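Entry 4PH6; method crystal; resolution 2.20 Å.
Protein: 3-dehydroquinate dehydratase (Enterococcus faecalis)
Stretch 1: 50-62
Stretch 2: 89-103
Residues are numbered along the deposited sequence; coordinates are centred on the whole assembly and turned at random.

Stretch 1, residues 50-62: WRLDYYENVADFS
Stretch 2 (89-103) EGGEMAFSEENYFAL

The contact between residues 50-62 and 89-103 is a common division in packing: one buried carboxylate anchors a polar end, and an apolar cluster built around a single phenylalanine closes the other, together burying 635 Å².

Stretch 1 leaves a strand at Arg 51, passes through a 3-10 segment (52-54) and two type I turns, Tyr 55 to Val 58 and Asn 57 to Asp 60, and enters a helix at Phe 61. Stretch 2 runs as an irregular loop into a helix starting at Glu 97, capped by Ser 96 (chi1 p), whose OG accepts from Asn 99 N at 3.0 Å. The register sets Asp 53 beside Glu 92 and Phe 61 beside Leu 103, each pair with CA atoms 5.6 Å apart, so the chains run in the same sense.

Asp 53 (chi1 p) points toward the loop, and its OD1 accepts from Glu 92 N at 2.9 Å. The same OD1 meets Arg 51 NH2 at 2.9 Å in a salt bridge; Arg 51, m at chi1 through chi3, also donates from NE to Asp 53 OD2 at 3.1 Å. A water bridges the stretches, accepting from Arg 51 NH2 (2.9 Å) and donating to Gly 90 O (3.0 Å) and Glu 92 OE2 (2.9 Å). Gly 90, at phi/psi 101/-1, suits a backbone that would jam a CB against the preceding carbonyl. Glu 92 (m, m) lays CG over the Tyr 54 ring, 3.3 Å from its centroid.

Val 58 (p) sets CG1 3.5 Å from Met 93 SD and CG2 3.5 Å from Leu 103 CD2. Phe 61 (m) receives Leu 103 CB over one face, 4.0 Å from the ring centroid, while its CE1 meets Phe 95 CZ edge to edge at 3.9 Å. Its CE2 lies 3.6 Å from Ala 102 CB.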

ATOM      1  N   TRP A  50     -12.134  20.610 -11.384  1.00 10.69           N
ATOM      2  CA  TRP A  50     -13.108  20.589 -12.462  1.00  9.10           C
ATOM      3  C   TRP A  50     -12.384  20.212 -13.754  1.00  7.07           C
ATOM      4  O   TRP A  50     -11.479  20.920 -14.200  1.00  7.75           O
ATOM      5  CB  TRP A  50     -13.826  21.941 -12.592  1.00  6.53           C
ATOM      6  CG  TRP A  50     -14.733  22.002 -13.765  1.00  7.14           C
ATOM      7  CD1 TRP A  50     -15.339  20.951 -14.396  1.00  7.79           C
ATOM      8  CD2 TRP A  50     -15.126  23.178 -14.486  1.00  8.95           C
ATOM      9  NE1 TRP A  50     -16.089  21.402 -15.448  1.00  8.37           N
ATOM     10  CE2 TRP A  50     -15.974  22.767 -15.525  1.00 12.53           C
ATOM     11  CE3 TRP A  50     -14.837  24.540 -14.344  1.00 10.19           C
ATOM     12  CZ2 TRP A  50     -16.535  23.666 -16.424  1.00 16.77           C
ATOM     13  CZ3 TRP A  50     -15.395  25.428 -15.230  1.00 13.79           C
ATOM     14  CH2 TRP A  50     -16.239  24.993 -16.257  1.00 15.07           C
ATOM     15  N   ARG A  51     -12.751  19.079 -14.338  1.00  8.38           N
ATOM     16  CA  ARG A  51     -12.128  18.658 -15.589  1.00 10.45           C
ATOM     17  C   ARG A  51     -12.799  19.323 -16.796  1.00  8.71           C
ATOM     18  O   ARG A  51     -13.902  18.961 -17.184  1.00  9.27           O
ATOM     19  CB  ARG A  51     -12.164  17.133 -15.725  1.00 16.32           C
ATOM     20  CG  ARG A  51     -11.168  16.389 -14.822  1.00 19.61           C
ATOM     21  CD  ARG A  51      -9.756  16.429 -15.376  1.00  8.65           C
ATOM     22  NE  ARG A  51      -9.702  15.858 -16.719  1.00  9.48           N
ATOM     23  CZ  ARG A  51      -9.546  14.561 -16.984  1.00 18.50           C
ATOM     24  NH1 ARG A  51      -9.425  13.684 -15.989  1.00 10.05           N
ATOM     25  NH2 ARG A  51      -9.512  14.143 -18.245  1.00 11.00           N
ATOM     26  N   LEU A  52     -12.094  20.283 -17.386  1.00  8.61           N
ATOM     27  CA  LEU A  52     -12.601  21.091 -18.497  1.00 11.61           C
ATOM     28  C   LEU A  52     -12.881  20.303 -19.764  1.00 14.09           C
ATOM     29  O   LEU A  52     -13.820  20.615 -20.502  1.00 10.80           O
ATOM     30  CB  LEU A  52     -11.602  22.212 -18.825  1.00  9.23           C
ATOM     31  CG  LEU A  52     -11.444  23.226 -17.695  1.00  8.12           C
ATOM     32  CD1 LEU A  52     -10.520  24.349 -18.105  1.00 11.20           C
ATOM     33  CD2 LEU A  52     -12.816  23.769 -17.284  1.00  7.88           C
ATOM     34  N   ASP A  53     -12.064  19.287 -20.018  1.00 12.78           N
ATOM     35  CA  ASP A  53     -12.126  18.582 -21.292  1.00 17.14           C
ATOM     36  C   ASP A  53     -13.373  17.693 -21.374  1.00 21.38           C
ATOM     37  O   ASP A  53     -13.694  17.175 -22.443  1.00 21.98           O
ATOM     38  CB  ASP A  53     -10.838  17.774 -21.524  1.00 11.79           C
ATOM     39  CG  ASP A  53     -10.448  16.929 -20.335  1.00 16.81           C
ATOM     40  OD1 ASP A  53     -10.503  15.684 -20.441  1.00 18.60           O
ATOM     41  OD2 ASP A  53     -10.095  17.506 -19.290  1.00 20.58           O
ATOM     42  N   TYR A  54     -14.087  17.551 -20.254  1.00 18.10           N
ATOM     43  CA  TYR A  54     -15.400  16.910 -20.259  1.00 21.39           C
ATOM     44  C   TYR A  54     -16.529  17.896 -20.585  1.00 20.44           C
ATOM     45  O   TYR A  54     -17.589  17.486 -21.062  1.00 17.15           O
ATOM     46  CB  TYR A  54     -15.697  16.259 -18.904  1.00 22.36           C
ATOM     47  CG  TYR A  54     -15.114  14.879 -18.703  1.00 21.94           C
ATOM     48  CD1 TYR A  54     -15.821  13.736 -19.062  1.00 20.81           C
ATOM     49  CD2 TYR A  54     -13.858  14.723 -18.131  1.00 18.23           C
ATOM     50  CE1 TYR A  54     -15.285  12.478 -18.852  1.00 20.87           C
ATOM     51  CE2 TYR A  54     -13.323  13.484 -17.927  1.00 16.91           C
ATOM     52  CZ  TYR A  54     -14.034  12.364 -18.285  1.00 16.37           C
ATOM     53  OH  TYR A  54     -13.478  11.139 -18.070  1.00 19.10           O
ATOM     54  N   TYR A  55     -16.315  19.186 -20.307  1.00 15.42           N
ATOM     55  CA  TYR A  55     -17.393  20.173 -20.453  1.00 16.48           C
ATOM     56  C   TYR A  55     -17.816  20.374 -21.907  1.00 21.28           C
ATOM     57  O   TYR A  55     -17.001  20.748 -22.748  1.00 27.42           O
ATOM     58  CB  TYR A  55     -16.993  21.518 -19.843  1.00 11.17           C
ATOM     59  CG  TYR A  55     -18.103  22.546 -19.912  1.00 16.36           C
ATOM     60  CD1 TYR A  55     -19.417  22.191 -19.631  1.00 11.95           C
ATOM     61  CD2 TYR A  55     -17.844  23.871 -20.267  1.00 17.27           C
ATOM     62  CE1 TYR A  55     -20.440  23.111 -19.704  1.00 12.35           C
ATOM     63  CE2 TYR A  55     -18.868  24.806 -20.322  1.00 15.89           C
ATOM     64  CZ  TYR A  55     -20.162  24.414 -20.043  1.00 12.24           C
ATOM     65  OH  TYR A  55     -21.187  25.319 -20.117  1.00 12.74           O
ATOM     66  N   GLU A  56     -19.098  20.150 -22.196  1.00 14.17           N
ATOM     67  CA  GLU A  56     -19.586  20.214 -23.573  1.00 17.53           C
ATOM     68  C   GLU A  56     -19.370  21.575 -24.263  1.00 21.65           C
ATOM     69  O   GLU A  56     -19.265  21.631 -25.493  1.00 27.03           O
ATOM     70  CB  GLU A  56     -21.076  19.846 -23.633  1.00 18.84           C
ATOM     71  CG  GLU A  56     -22.024  20.805 -22.928  1.00 22.00           C
ATOM     72  CD  GLU A  56     -23.482  20.329 -22.953  1.00 28.20           C
ATOM     73  OE1 GLU A  56     -23.782  19.326 -23.633  1.00 30.74           O
ATOM     74  OE2 GLU A  56     -24.332  20.954 -22.280  1.00 33.01           O
ATOM     75  N   ASN A  57     -19.307  22.660 -23.491  1.00 17.37           N
ATOM     76  CA  ASN A  57     -19.166  23.995 -24.079  1.00 22.32           C
ATOM     77  C   ASN A  57     -17.770  24.590 -23.960  1.00 20.34           C
ATOM     78  O   ASN A  57     -17.615  25.809 -24.021  1.00 26.29           O
ATOM     79  CB  ASN A  57     -20.169  24.973 -23.451  1.00 21.23           C
ATOM     80  CG  ASN A  57     -21.600  24.633 -23.787  1.00 26.85           C
ATOM     81  OD1 ASN A  57     -21.897  24.192 -24.900  1.00 32.48           O
ATOM     82  ND2 ASN A  57     -22.500  24.839 -22.833  1.00 26.89           N
ATOM     83  N   VAL A  58     -16.757  23.739 -23.817  1.00 17.85           N
ATOM     84  CA  VAL A  58     -15.418  24.197 -23.457  1.00 14.37           C
ATOM     85  C   VAL A  58     -14.745  25.071 -24.539  1.00 16.48           C
ATOM     86  O   VAL A  58     -13.770  25.788 -24.270  1.00 16.00           O
ATOM     87  CB  VAL A  58     -14.523  22.991 -23.126  1.00 12.41           C
ATOM     88  CG1 VAL A  58     -14.046  22.316 -24.384  1.00 13.47           C
ATOM     89  CG2 VAL A  58     -13.349  23.421 -22.280  1.00 11.51           C
ATOM     90  N   ALA A  59     -15.284  25.023 -25.750  1.00 14.60           N
ATOM     91  CA  ALA A  59     -14.797  25.853 -26.842  1.00 19.09           C
ATOM     92  C   ALA A  59     -15.266  27.291 -26.682  1.00 24.97           C
ATOM     93  O   ALA A  59     -14.704  28.198 -27.293  1.00 38.23           O
ATOM     94  CB  ALA A  59     -15.255  25.302 -28.174  1.00 19.53           C
ATOM     95  N   ASP A  60     -16.303  27.500 -25.876  1.00 19.47           N
ATOM     96  CA  ASP A  60     -16.755  28.851 -25.567  1.00 20.27           C
ATOM     97  C   ASP A  60     -16.078  29.322 -24.285  1.00 15.78           C
ATOM     98  O   ASP A  60     -16.542  29.052 -23.178  1.00 16.75           O
ATOM     99  CB  ASP A  60     -18.280  28.909 -25.430  1.00 23.45           C
ATOM    100  CG  ASP A  60     -18.808  30.334 -25.356  1.00 25.99           C
ATOM    101  OD1 ASP A  60     -17.995  31.284 -25.376  1.00 25.31           O
ATOM    102  OD2 ASP A  60     -20.040  30.508 -25.239  1.00 32.91           O
ATOM    103  N   PHE A  61     -14.976  30.039 -24.455  1.00 17.93           N
ATOM    104  CA  PHE A  61     -14.071  30.349 -23.354  1.00 14.73           C
ATOM    105  C   PHE A  61     -14.716  31.267 -22.315  1.00 17.67           C
ATOM    106  O   PHE A  61     -14.371  31.205 -21.130  1.00 16.34           O
ATOM    107  CB  PHE A  61     -12.782  30.969 -23.897  1.00 14.94           C
ATOM    108  CG  PHE A  61     -12.015  30.074 -24.852  1.00 15.73           C
ATOM    109  CD1 PHE A  61     -12.247  28.704 -24.903  1.00 13.96           C
ATOM    110  CD2 PHE A  61     -11.048  30.609 -25.691  1.00 14.94           C
ATOM    111  CE1 PHE A  61     -11.541  27.888 -25.772  1.00 13.76           C
ATOM    112  CE2 PHE A  61     -10.341  29.799 -26.563  1.00 15.39           C
ATOM    113  CZ  PHE A  61     -10.587  28.432 -26.599  1.00 16.58           C
ATOM    114  N   SER A  62     -15.669  32.089 -22.753  1.00 19.24           N
ATOM    115  CA  SER A  62     -16.379  33.008 -21.858  1.00 21.16           C
ATOM    116  C   SER A  62     -17.419  32.287 -21.025  1.00 20.68           C
ATOM    117  O   SER A  62     -17.639  32.617 -19.856  1.00 19.05           O
ATOM    118  CB  SER A  62     -17.051  34.128 -22.651  1.00 23.60           C
ATOM    119  OG  SER A  62     -16.075  34.933 -23.278  1.00 35.15           O
ATOM    120  N   GLU A  89      -2.674  12.624 -23.179  1.00 21.37           N
ATOM    121  CA  GLU A  89      -2.392  12.214 -21.803  1.00 20.41           C
ATOM    122  C   GLU A  89      -3.671  11.763 -21.092  1.00 13.69           C
ATOM    123  O   GLU A  89      -3.804  11.922 -19.877  1.00 12.77           O
ATOM    124  CB  GLU A  89      -1.704  13.353 -21.033  1.00 12.88           C
ATOM    125  CG  GLU A  89      -0.468  13.895 -21.767  1.00 13.75           C
ATOM    126  CD  GLU A  89       0.491  14.683 -20.879  1.00 12.18           C
ATOM    127  OE1 GLU A  89       0.281  14.757 -19.646  1.00 13.43           O
ATOM    128  OE2 GLU A  89       1.475  15.222 -21.424  1.00 12.42           O
ATOM    129  N   GLY A  90      -4.612  11.215 -21.862  1.00 14.57           N
ATOM    130  CA  GLY A  90      -5.840  10.657 -21.305  1.00 15.18           C
ATOM    131  C   GLY A  90      -7.099  11.515 -21.391  1.00 14.32           C
ATOM    132  O   GLY A  90      -8.168  11.102 -20.960  1.00 14.32           O
ATOM    133  N   GLY A  91      -6.977  12.710 -21.952  1.00 14.26           N
ATOM    134  CA  GLY A  91      -8.084  13.646 -22.011  1.00 17.23           C
ATOM    135  C   GLY A  91      -9.262  13.176 -22.837  1.00 18.63           C
ATOM    136  O   GLY A  91      -9.180  12.155 -23.507  1.00 24.61           O
ATOM    137  N   GLU A  92     -10.355  13.931 -22.801  1.00 15.12           N
ATOM    138  CA  GLU A  92     -11.598  13.492 -23.443  1.00 20.10           C
ATOM    139  C   GLU A  92     -11.769  13.919 -24.902  1.00 21.56           C
ATOM    140  O   GLU A  92     -12.501  13.274 -25.646  1.00 23.49           O
ATOM    141  CB  GLU A  92     -12.800  13.988 -22.646  1.00 15.61           C
ATOM    142  CG  GLU A  92     -13.015  13.227 -21.360  1.00 22.77           C
ATOM    143  CD  GLU A  92     -13.325  11.750 -21.588  1.00 22.49           C
ATOM    144  OE1 GLU A  92     -14.333  11.444 -22.255  1.00 16.46           O
ATOM    145  OE2 GLU A  92     -12.556  10.898 -21.092  1.00 21.79           O
ATOM    146  N   MET A  93     -11.113  15.001 -25.311  1.00 26.03           N
ATOM    147  CA  MET A  93     -11.353  15.561 -26.643  1.00 25.95           C
ATOM    148  C   MET A  93     -10.123  16.149 -27.323  1.00 25.06           C
ATOM    149  O   MET A  93      -9.213  16.674 -26.667  1.00 24.05           O
ATOM    150  CB  MET A  93     -12.422  16.649 -26.567  1.00 23.73           C
ATOM    151  CG  MET A  93     -12.031  17.793 -25.671  1.00 25.68           C
ATOM    152  SD  MET A  93     -13.240  19.124 -25.617  1.00 44.25           S
ATOM    153  CE  MET A  93     -12.968  19.902 -27.193  1.00 23.65           C
ATOM    154  N   ALA A  94     -10.121  16.068 -28.650  1.00 27.45           N
ATOM    155  CA  ALA A  94      -9.135  16.757 -29.466  1.00 27.01           C
ATOM    156  C   ALA A  94      -9.254  18.276 -29.265  1.00 27.76           C
ATOM    157  O   ALA A  94     -10.348  18.815 -29.108  1.00 23.67           O
ATOM    158  CB  ALA A  94      -9.314  16.387 -30.929  1.00 24.59           C
ATOM    159  N   PHE A  95      -8.120  18.961 -29.280  1.00 24.03           N
ATOM    160  CA  PHE A  95      -8.081  20.386 -28.991  1.00 23.97           C
ATOM    161  C   PHE A  95      -6.745  20.879 -29.508  1.00 24.43           C
ATOM    162  O   PHE A  95      -5.706  20.295 -29.191  1.00 24.59           O
ATOM    163  CB  PHE A  95      -8.227  20.639 -27.483  1.00 23.69           C
ATOM    164  CG  PHE A  95      -9.011  21.884 -27.114  1.00 23.60           C
ATOM    165  CD1 PHE A  95     -10.261  22.132 -27.662  1.00 23.50           C
ATOM    166  CD2 PHE A  95      -8.522  22.770 -26.159  1.00 23.71           C
ATOM    167  CE1 PHE A  95     -10.992  23.257 -27.295  1.00 23.53           C
ATOM    168  CE2 PHE A  95      -9.248  23.889 -25.786  1.00 23.78           C
ATOM    169  CZ  PHE A  95     -10.486  24.131 -26.355  1.00 24.91           C
ATOM    170  N   SER A  96      -6.772  21.925 -30.328  1.00 24.88           N
ATOM    171  CA  SER A  96      -5.549  22.545 -30.815  1.00 25.44           C
ATOM    172  C   SER A  96      -4.734  23.102 -29.655  1.00 26.45           C
ATOM    173  O   SER A  96      -5.300  23.517 -28.641  1.00 25.10           O
ATOM    174  CB  SER A  96      -5.874  23.663 -31.799  1.00 32.02           C
ATOM    175  OG  SER A  96      -6.531  24.739 -31.144  1.00 27.00           O
ATOM    176  N   GLU A  97      -3.413  23.112 -29.803  1.00 25.98           N
ATOM    177  CA  GLU A  97      -2.545  23.810 -28.858  1.00 26.25           C
ATOM    178  C   GLU A  97      -3.001  25.267 -28.650  1.00 27.60           C
ATOM    179  O   GLU A  97      -3.045  25.748 -27.518  1.00 26.44           O
ATOM    180  CB  GLU A  97      -1.088  23.771 -29.334  1.00 29.86           C
ATOM    181  CG  GLU A  97      -0.170  24.771 -28.632  1.00 33.36           C
ATOM    182  CD  GLU A  97       1.239  24.795 -29.207  1.00 35.08           C
ATOM    183  OE1 GLU A  97       1.730  25.897 -29.547  1.00 35.72           O
ATOM    184  OE2 GLU A  97       1.857  23.714 -29.311  1.00 34.34           O
ATOM    185  N   GLU A  98      -3.350  25.953 -29.740  1.00 27.03           N
ATOM    186  CA  GLU A  98      -3.769  27.358 -29.674  1.00 27.55           C
ATOM    187  C   GLU A  98      -5.005  27.537 -28.794  1.00 26.88           C
ATOM    188  O   GLU A  98      -5.056  28.450 -27.972  1.00 27.16           O
ATOM    189  CB  GLU A  98      -4.042  27.906 -31.082  1.00 33.25           C
ATOM    190  CG  GLU A  98      -4.585  29.338 -31.141  1.00 38.12           C
ATOM    191  CD  GLU A  98      -5.112  29.693 -32.529  1.00 42.09           C
ATOM    192  OE1 GLU A  98      -5.361  28.748 -33.311  1.00 44.45           O
ATOM    193  OE2 GLU A  98      -5.273  30.897 -32.844  1.00 41.39           O
ATOM    194  N   ASN A  99      -5.991  26.656 -28.963  1.00 26.14           N
ATOM    195  CA  ASN A  99      -7.183  26.667 -28.119  1.00 25.56           C
ATOM    196  C   ASN A  99      -6.860  26.276 -26.677  1.00 27.48           C
ATOM    197  O   ASN A  99      -7.468  26.778 -25.734  1.00 26.79           O
ATOM    198  CB  ASN A  99      -8.257  25.737 -28.684  1.00 25.02           C
ATOM    199  CG  ASN A  99      -9.054  26.384 -29.809  1.00 25.42           C
ATOM    200  OD1 ASN A  99      -9.194  27.601 -29.854  1.00 25.99           O
ATOM    201  ND2 ASN A  99      -9.578  25.568 -30.717  1.00 25.27           N
ATOM    202  N   TYR A 100      -5.895  25.382 -26.510  1.00 12.20           N
ATOM    203  CA  TYR A 100      -5.466  24.988 -25.190  1.00 10.95           C
ATOM    204  C   TYR A 100      -4.957  26.214 -24.430  1.00 11.54           C
ATOM    205  O   TYR A 100      -5.447  26.529 -23.341  1.00 10.30           O
ATOM    206  CB  TYR A 100      -4.393  23.904 -25.276  1.00 10.21           C
ATOM    207  CG  TYR A 100      -3.833  23.473 -23.941  1.00 10.73           C
ATOM    208  CD1 TYR A 100      -4.519  22.575 -23.134  1.00  8.96           C
ATOM    209  CD2 TYR A 100      -2.602  23.944 -23.494  1.00  9.56           C
ATOM    210  CE1 TYR A 100      -4.001  22.170 -21.904  1.00  8.66           C
ATOM    211  CE2 TYR A 100      -2.078  23.541 -22.273  1.00  7.74           C
ATOM    212  CZ  TYR A 100      -2.781  22.651 -21.485  1.00  9.63           C
ATOM    213  OH  TYR A 100      -2.262  22.250 -20.269  1.00  6.75           O
ATOM    214  N   PHE A 101      -4.007  26.933 -25.016  1.00 10.97           N
ATOM    215  CA  PHE A 101      -3.434  28.086 -24.327  1.00 21.95           C
ATOM    216  C   PHE A 101      -4.370  29.297 -24.283  1.00 16.12           C
ATOM    217  O   PHE A 101      -4.340  30.064 -23.318  1.00 16.79           O
ATOM    218  CB  PHE A 101      -2.097  28.464 -24.967  1.00 11.09           C
ATOM    219  CG  PHE A 101      -0.998  27.514 -24.622  1.00 15.31           C
ATOM    220  CD1 PHE A 101      -0.414  27.545 -23.373  1.00  9.30           C
ATOM    221  CD2 PHE A 101      -0.567  26.565 -25.535  1.00 14.50           C
ATOM    222  CE1 PHE A 101       0.593  26.674 -23.048  1.00  8.63           C
ATOM    223  CE2 PHE A 101       0.436  25.697 -25.215  1.00  9.46           C
ATOM    224  CZ  PHE A 101       1.023  25.748 -23.970  1.00 11.49           C
ATOM    225  N   ALA A 102      -5.204  29.466 -25.303  1.00 12.96           N
ATOM    226  CA  ALA A 102      -6.152  30.587 -25.324  1.00 17.27           C
ATOM    227  C   ALA A 102      -7.200  30.473 -24.201  1.00 17.52           C
ATOM    228  O   ALA A 102      -7.549  31.472 -23.550  1.00 16.83           O
ATOM    229  CB  ALA A 102      -6.831  30.673 -26.683  1.00 15.63           C
ATOM    230  N   LEU A 103      -7.686  29.252 -23.976  1.00 16.75           N
ATOM    231  CA  LEU A 103      -8.653  28.971 -22.909  1.00 14.61           C
ATOM    232  C   LEU A 103      -8.086  29.297 -21.534  1.00 14.81           C
ATOM    233  O   LEU A 103      -8.733  29.963 -20.723  1.00 11.69           O
ATOM    234  CB  LEU A 103      -9.081  27.506 -22.938  1.00 12.31           C
ATOM    235  CG  LEU A 103     -10.056  27.039 -21.844  1.00 13.98           C
ATOM    236  CD1 LEU A 103     -11.186  28.032 -21.583  1.00 12.98           C
ATOM    237  CD2 LEU A 103     -10.632  25.674 -22.198  1.00 22.96           C
TER
HETATM  238  O   HOH W   1     -10.528  11.598 -19.189  1.00 19.44           O